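Local coordinates for agenet domain-containing protein (Arabidopsis thaliana, PDB 6IE4) that probably reads histone marks, its tandem Agenet domains binding methylated histone H3 tails, at residues A[108-112]-A[124-128]. Residues are numbered along the deposited sequence; the frame is centred on the assembly and turned at random.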
# COMPACT_ATOMS: atom_id res chain seq x y z
N TRP A 108 -1.39 -1.68 2.23
CA TRP A 108 -0.55 -0.79 3.03
C TRP A 108 -1.24 0.55 3.25
O TRP A 108 -1.65 1.20 2.30
CB TRP A 108 0.80 -0.60 2.35
CG TRP A 108 1.56 -1.86 2.31
CD1 TRP A 108 1.74 -2.69 1.25
CD2 TRP A 108 2.22 -2.49 3.42
NE1 TRP A 108 2.50 -3.78 1.61
CE2 TRP A 108 2.81 -3.68 2.94
CE3 TRP A 108 2.37 -2.15 4.77
CZ2 TRP A 108 3.55 -4.53 3.76
CZ3 TRP A 108 3.11 -2.99 5.57
CH2 TRP A 108 3.69 -4.18 5.06
N TRP A 109 -1.41 0.94 4.51
CA TRP A 109 -1.99 2.24 4.84
C TRP A 109 -1.00 3.07 5.64
O TRP A 109 -0.33 2.56 6.55
CB TRP A 109 -3.32 2.06 5.61
CG TRP A 109 -4.34 1.37 4.76
CD1 TRP A 109 -4.38 0.03 4.46
CD2 TRP A 109 -5.44 1.97 4.08
NE1 TRP A 109 -5.44 -0.23 3.62
CE2 TRP A 109 -6.11 0.94 3.39
CE3 TRP A 109 -5.93 3.27 4.01
CZ2 TRP A 109 -7.24 1.17 2.63
CZ3 TRP A 109 -7.04 3.51 3.24
CH2 TRP A 109 -7.69 2.46 2.56
N GLU A 110 -0.97 4.36 5.38
CA GLU A 110 0.04 5.23 5.94
C GLU A 110 -0.54 5.92 7.17
O GLU A 110 -1.69 6.35 7.18
CB GLU A 110 0.49 6.27 4.92
CG GLU A 110 1.30 7.38 5.52
CD GLU A 110 1.54 8.55 4.58
OE1 GLU A 110 1.03 8.55 3.44
OE2 GLU A 110 2.26 9.49 5.00
N GLY A 111 0.30 6.03 8.21
CA GLY A 111 -0.12 6.58 9.48
C GLY A 111 1.09 6.94 10.31
O GLY A 111 2.22 6.58 9.98
N ASP A 112 0.84 7.74 11.35
CA ASP A 112 1.87 8.10 12.33
C ASP A 112 1.86 7.10 13.47
O ASP A 112 0.82 6.54 13.80
CB ASP A 112 1.66 9.51 12.88
CG ASP A 112 1.47 10.58 11.79
OD1 ASP A 112 0.35 10.71 11.25
OD2 ASP A 112 2.44 11.33 11.51
N VAL A 124 -1.10 3.40 16.08
CA VAL A 124 -0.83 4.10 14.84
C VAL A 124 -2.03 4.97 14.51
O VAL A 124 -3.16 4.47 14.48
CB VAL A 124 -0.56 3.12 13.68
CG1 VAL A 124 -0.40 3.88 12.36
CG2 VAL A 124 0.67 2.24 13.95
N PHE A 125 -1.80 6.27 14.30
CA PHE A 125 -2.87 7.22 13.99
C PHE A 125 -2.99 7.46 12.49
O PHE A 125 -2.02 7.86 11.85
CB PHE A 125 -2.66 8.56 14.71
CG PHE A 125 -3.68 9.59 14.32
CD1 PHE A 125 -5.01 9.41 14.68
CD2 PHE A 125 -3.31 10.73 13.63
CE1 PHE A 125 -5.96 10.33 14.33
CE2 PHE A 125 -4.27 11.67 13.28
CZ PHE A 125 -5.60 11.46 13.64
N PHE A 126 -4.18 7.22 11.95
CA PHE A 126 -4.50 7.49 10.55
C PHE A 126 -5.33 8.76 10.40
O PHE A 126 -6.45 8.84 10.92
CB PHE A 126 -5.23 6.29 9.93
CG PHE A 126 -4.47 5.00 10.06
CD1 PHE A 126 -4.56 4.23 11.21
CD2 PHE A 126 -3.63 4.57 9.05
CE1 PHE A 126 -3.84 3.06 11.34
CE2 PHE A 126 -2.90 3.41 9.17
CZ PHE A 126 -3.00 2.65 10.31
N ARG A 127 -4.83 9.72 9.60
CA ARG A 127 -5.41 11.06 9.58
C ARG A 127 -6.63 11.14 8.68
O ARG A 127 -7.60 11.82 9.03
CB ARG A 127 -4.40 12.08 9.07
CG ARG A 127 -3.19 12.27 9.91
CD ARG A 127 -2.59 13.59 9.56
NE ARG A 127 -1.15 13.61 9.77
CZ ARG A 127 -0.34 14.48 9.16
NH1 ARG A 127 -0.84 15.38 8.32
NH2 ARG A 127 0.97 14.44 9.41
N SER A 128 -6.57 10.51 7.51
CA SER A 128 -7.74 10.50 6.64
C SER A 128 -8.95 9.87 7.34
O SER A 128 -10.08 10.35 7.20
CB SER A 128 -7.42 9.76 5.35
OG SER A 128 -6.60 8.62 5.60
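D112 and F125 form an antiparallel hydrogen-bonded pair, D112 N giving its hydrogen to F125 O (2.9 Å) and F125 N to D112 O (2.7 Å). The D112 carboxylate continues the link: OD1 lies 3.6 Å from R127 NE in a long salt bridge, at the edge of a guanidinium tilted only 10° from the carboxylate plane. R127 is extended from CG to NE, long enough to reach back to the aspartate from just past the strand end. Glycine suits position 111, where a side chain would point toward the partner strand; G111 CA is 4.0 Å from V124 CG1. F126, with CG anti to its carbonyl carbon (chi1 -56°), brings CE2 to 3.8 Å from W109 CB, while W109 O lies at the ring edge. Both aromatics pack on the modified side chain of the bound H3 peptide, consistent with part of an aromatic cage, whose electron-rich rings would suit a methylammonium group. With alanine's methyl replacing the F126 ring, W109 CB would probably lose its neighbour and the peptide one aromatic contact. A hydrogen bond from W109 NE1 to Y34 OH helps fix the indole's rotation. In this SH3-like Agenet fold, hairpin strand 107-117 pairs with both 99-104 and 32-40, and 131-136 borders its partner 121-126.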